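Local structure of envelope glycoprotein (Thogoto virus, 5XEA) at residues B[162-167]-B[178-183]. The protein probably attaches the virus to its receptor on the host cell and later drives fusion of the virion with the host membrane. Numbering follows the deposited sequence.
Sequences VSTLLP and EPLFWT. With NAG (2-acetamido-2-deoxy-beta-D-glucopyranose), chain E; NAG (2-acetamido-2-deoxy-beta-D-glucopyranose), chain C.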
ATOM      1  N   VAL B 162     -17.174  -0.906  19.817  1.00 45.61           N
ATOM      2  CA  VAL B 162     -16.956  -1.240  18.417  1.00 43.54           C
ATOM      3  C   VAL B 162     -16.945   0.057  17.621  1.00 48.04           C
ATOM      4  O   VAL B 162     -17.747   0.962  17.875  1.00 47.49           O
ATOM      5  CB  VAL B 162     -18.033  -2.212  17.912  1.00 48.47           C
ATOM      6  CG1 VAL B 162     -17.968  -2.355  16.381  1.00 45.92           C
ATOM      7  CG2 VAL B 162     -17.886  -3.553  18.598  1.00 45.91           C
ATOM      8  N   SER B 163     -16.024   0.170  16.674  1.00 42.50           N
ATOM      9  CA  SER B 163     -15.851   1.388  15.886  1.00 43.15           C
ATOM     10  C   SER B 163     -16.223   1.061  14.448  1.00 41.29           C
ATOM     11  O   SER B 163     -15.447   0.427  13.728  1.00 39.79           O
ATOM     12  CB  SER B 163     -14.416   1.906  15.998  1.00 51.60           C
ATOM     13  OG  SER B 163     -14.228   3.109  15.272  1.00 45.79           O
ATOM     14  N   THR B 164     -17.416   1.489  14.043  1.00 40.12           N
ATOM     15  CA  THR B 164     -17.908   1.250  12.699  1.00 39.19           C
ATOM     16  C   THR B 164     -17.320   2.291  11.759  1.00 41.35           C
ATOM     17  O   THR B 164     -17.338   3.490  12.055  1.00 43.49           O
ATOM     18  CB  THR B 164     -19.435   1.283  12.692  1.00 41.36           C
ATOM     19  OG1 THR B 164     -19.918   0.046  13.223  1.00 42.78           O
ATOM     20  CG2 THR B 164     -20.012   1.519  11.256  1.00 35.39           C
ATOM     21  N   LEU B 165     -16.778   1.821  10.640  1.00 37.59           N
ATOM     22  CA  LEU B 165     -15.992   2.646   9.733  1.00 34.52           C
ATOM     23  C   LEU B 165     -16.878   3.101   8.578  1.00 42.06           C
ATOM     24  O   LEU B 165     -17.407   2.271   7.830  1.00 40.33           O
ATOM     25  CB  LEU B 165     -14.776   1.861   9.231  1.00 41.06           C
ATOM     26  CG  LEU B 165     -13.938   1.222  10.363  1.00 40.41           C
ATOM     27  CD1 LEU B 165     -12.779   0.401   9.831  1.00 43.01           C
ATOM     28  CD2 LEU B 165     -13.415   2.294  11.274  1.00 41.75           C
ATOM     29  N   LEU B 166     -17.047   4.398   8.446  1.00 43.89           N
ATOM     30  CA  LEU B 166     -17.910   4.836   7.356  1.00 38.86           C
ATOM     31  C   LEU B 166     -17.074   5.233   6.143  1.00 42.80           C
ATOM     32  O   LEU B 166     -15.907   5.606   6.285  1.00 38.82           O
ATOM     33  CB  LEU B 166     -18.774   6.021   7.808  1.00 38.89           C
ATOM     34  CG  LEU B 166     -19.670   5.802   9.034  1.00 40.30           C
ATOM     35  CD1 LEU B 166     -20.408   7.089   9.407  1.00 43.64           C
ATOM     36  CD2 LEU B 166     -20.668   4.673   8.810  1.00 37.74           C
ATOM     37  N   PRO B 167     -17.621   5.185   4.917  1.00 39.36           N
ATOM     38  CA  PRO B 167     -16.778   5.446   3.732  1.00 34.45           C
ATOM     39  C   PRO B 167     -16.320   6.894   3.578  1.00 38.81           C
ATOM     40  O   PRO B 167     -15.370   7.135   2.812  1.00 36.37           O
ATOM     41  CB  PRO B 167     -17.656   4.993   2.558  1.00 39.97           C
ATOM     42  CG  PRO B 167     -19.026   4.828   3.114  1.00 36.94           C
ATOM     43  CD  PRO B 167     -18.894   4.538   4.565  1.00 37.79           C
ATOM     44  N   GLU B 178     -25.475  -2.850  20.800  1.00 64.22           N
ATOM     45  CA  GLU B 178     -26.282  -1.773  20.233  1.00 59.67           C
ATOM     46  C   GLU B 178     -26.142  -1.778  18.715  1.00 62.85           C
ATOM     47  O   GLU B 178     -25.098  -1.348  18.202  1.00 59.40           O
ATOM     48  CB  GLU B 178     -25.856  -0.411  20.784  1.00 71.82           C
ATOM     49  CG  GLU B 178     -26.053  -0.209  22.268  1.00 94.19           C
ATOM     50  CD  GLU B 178     -25.517   1.134  22.758  1.00105.42           C
ATOM     51  OE1 GLU B 178     -24.524   1.629  22.178  1.00102.52           O
ATOM     52  OE2 GLU B 178     -26.092   1.695  23.718  1.00108.70           O
ATOM     53  N   PRO B 179     -27.138  -2.233  17.965  1.00 68.99           N
ATOM     54  CA  PRO B 179     -27.059  -2.122  16.504  1.00 61.60           C
ATOM     55  C   PRO B 179     -27.173  -0.667  16.084  1.00 57.27           C
ATOM     56  O   PRO B 179     -27.793   0.150  16.765  1.00 53.60           O
ATOM     57  CB  PRO B 179     -28.260  -2.938  16.011  1.00 67.53           C
ATOM     58  CG  PRO B 179     -28.883  -3.561  17.245  1.00 73.80           C
ATOM     59  CD  PRO B 179     -28.448  -2.731  18.408  1.00 72.78           C
ATOM     60  N   LEU B 180     -26.552  -0.333  14.959  1.00 55.33           N
ATOM     61  CA  LEU B 180     -26.664   1.011  14.401  1.00 46.48           C
ATOM     62  C   LEU B 180     -27.723   1.010  13.310  1.00 48.30           C
ATOM     63  O   LEU B 180     -27.749   0.106  12.469  1.00 44.77           O
ATOM     64  CB  LEU B 180     -25.343   1.496  13.806  1.00 60.03           C
ATOM     65  CG  LEU B 180     -24.082   1.644  14.643  1.00 48.67           C
ATOM     66  CD1 LEU B 180     -22.991   2.207  13.721  1.00 48.39           C
ATOM     67  CD2 LEU B 180     -24.332   2.562  15.826  1.00 48.00           C
ATOM     68  N   PHE B 181     -28.582   2.027  13.319  1.00 49.27           N
ATOM     69  CA  PHE B 181     -29.561   2.222  12.258  1.00 45.42           C
ATOM     70  C   PHE B 181     -29.665   3.701  11.947  1.00 43.19           C
ATOM     71  O   PHE B 181     -29.859   4.520  12.852  1.00 45.06           O
ATOM     72  CB  PHE B 181     -30.952   1.691  12.616  1.00 41.76           C
ATOM     73  CG  PHE B 181     -31.987   1.968  11.545  1.00 44.44           C
ATOM     74  CD1 PHE B 181     -32.101   1.133  10.439  1.00 42.55           C
ATOM     75  CD2 PHE B 181     -32.821   3.070  11.627  1.00 50.58           C
ATOM     76  CE1 PHE B 181     -33.033   1.389   9.438  1.00 47.61           C
ATOM     77  CE2 PHE B 181     -33.770   3.333  10.625  1.00 48.59           C
ATOM     78  CZ  PHE B 181     -33.871   2.491   9.531  1.00 45.93           C
ATOM     79  N   TRP B 182     -29.556   4.041  10.665  1.00 39.10           N
ATOM     80  CA  TRP B 182     -29.803   5.407  10.256  1.00 46.19           C
ATOM     81  C   TRP B 182     -30.308   5.419   8.823  1.00 46.53           C
ATOM     82  O   TRP B 182     -30.153   4.459   8.063  1.00 41.82           O
ATOM     83  CB  TRP B 182     -28.563   6.294  10.410  1.00 41.98           C
ATOM     84  CG  TRP B 182     -27.487   6.093   9.382  1.00 41.55           C
ATOM     85  CD1 TRP B 182     -27.292   6.837   8.250  1.00 48.53           C
ATOM     86  CD2 TRP B 182     -26.438   5.116   9.407  1.00 43.93           C
ATOM     87  NE1 TRP B 182     -26.199   6.371   7.563  1.00 42.05           N
ATOM     88  CE2 TRP B 182     -25.652   5.321   8.252  1.00 42.78           C
ATOM     89  CE3 TRP B 182     -26.089   4.086  10.287  1.00 45.99           C
ATOM     90  CZ2 TRP B 182     -24.551   4.532   7.950  1.00 44.68           C
ATOM     91  CZ3 TRP B 182     -24.988   3.302   9.984  1.00 44.73           C
ATOM     92  CH2 TRP B 182     -24.235   3.529   8.826  1.00 43.43           C
ATOM     93  N   THR B 183     -30.928   6.526   8.483  1.00 43.98           N
ATOM     94  CA  THR B 183     -31.553   6.719   7.191  1.00 43.88           C
ATOM     95  C   THR B 183     -30.973   7.972   6.563  1.00 44.00           C
ATOM     96  O   THR B 183     -30.736   8.968   7.251  1.00 41.72           O
ATOM     97  CB  THR B 183     -33.060   6.836   7.345  1.00 45.95           C
ATOM     98  OG1 THR B 183     -33.597   5.550   7.685  1.00 50.30           O
ATOM     99  CG2 THR B 183     -33.698   7.336   6.067  1.00 47.10           C
TER
HETATM  100  C1  NAG E   2     -25.124  10.645   8.963  1.00 81.70           C
HETATM  101  C2  NAG E   2     -25.855  10.277  10.257  1.00 78.36           C
HETATM  102  C3  NAG E   2     -27.347  10.486  10.092  1.00 80.64           C
HETATM  103  C4  NAG E   2     -27.641  11.969   9.965  1.00 93.46           C
HETATM  104  C5  NAG E   2     -26.851  12.590   8.811  1.00 93.75           C
HETATM  105  C6  NAG E   2     -26.069  13.828   9.198  1.00 97.78           C
HETATM  106  C7  NAG E   2     -24.510   8.529  11.346  1.00 57.11           C
HETATM  107  C8  NAG E   2     -24.384   7.063  11.626  1.00 51.68           C
HETATM  108  N2  NAG E   2     -25.575   8.898  10.629  1.00 63.61           N
HETATM  109  O3  NAG E   2     -28.020   9.949  11.225  1.00 72.98           O
HETATM  110  O4  NAG E   2     -29.032  12.160   9.726  1.00 91.87           O
HETATM  111  O5  NAG E   2     -25.927  11.678   8.177  1.00 85.07           O
HETATM  112  O6  NAG E   2     -25.948  13.964  10.608  1.00 94.83           O
HETATM  113  O7  NAG E   2     -23.684   9.341  11.747  1.00 66.37           O
HETATM  114  C1  NAG C   1     -20.180  10.808   7.072  1.00 44.32           C
HETATM  115  C2  NAG C   1     -20.696  12.203   7.449  1.00 64.20           C
HETATM  116  C3  NAG C   1     -21.761  12.116   8.551  1.00 72.44           C
HETATM  117  C4  NAG C   1     -22.847  11.106   8.200  1.00 69.09           C
HETATM  118  C5  NAG C   1     -22.172   9.770   7.890  1.00 62.35           C
HETATM  119  C6  NAG C   1     -23.111   8.674   7.448  1.00 69.53           C
HETATM  120  C7  NAG C   1     -19.062  14.002   7.110  1.00 73.11           C
HETATM  121  C8  NAG C   1     -17.935  14.778   7.714  1.00 66.36           C
HETATM  122  N2  NAG C   1     -19.593  13.048   7.880  1.00 68.52           N
HETATM  123  O3  NAG C   1     -22.329  13.404   8.763  1.00 84.61           O
HETATM  124  O4  NAG C   1     -23.751  11.010   9.298  1.00 77.88           O
HETATM  125  O5  NAG C   1     -21.267   9.954   6.797  1.00 52.72           O
HETATM  126  O6  NAG C   1     -23.407   8.797   6.064  1.00 72.84           O
HETATM  127  O7  NAG C   1     -19.476  14.229   5.976  1.00 76.86           O
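The backbones of 162-167 and 178-183 come nearest at Thr164 and Leu180, whose CA atoms are 8.9 Å apart, too far for direct strand pairing, and contact is left to side chains. The two residues meet end to end, and CD1 of Leu180 lies 3.8 Å from both CB and OG1 of Thr164. The hydroxyl, set beside the backbone N at chi1 -77°, has its polar partners outside this pair: Glu40 and His174 hydrogen-bond to it, so a buried oxygen is satisfied while its flank packs against a methyl. Strands 159-165 and 180-184 belong to the same antiparallel sheet of this gp64-type fusion glycoprotein, the first pairing with 133-156 and 171-174, the second with 187-192. Further along, Leu166 and Trp182 run alongside each other with opposed directions, CD2 of the leucine meeting CH2 of the indole obliquely at 3.7 Å. A glycan carried by the protein adds carbon atoms to this contact: the acetamido methyl C8 of NAG (chain E) sits over one face of the indole, 3.6 Å from Trp182 CD2, while Leu166 turns its other methyl, CD1, to C5 of NAG (chain C) at 3.5 Å. Tyr189, on the neighbouring strand, also stacks with the ring of Trp182.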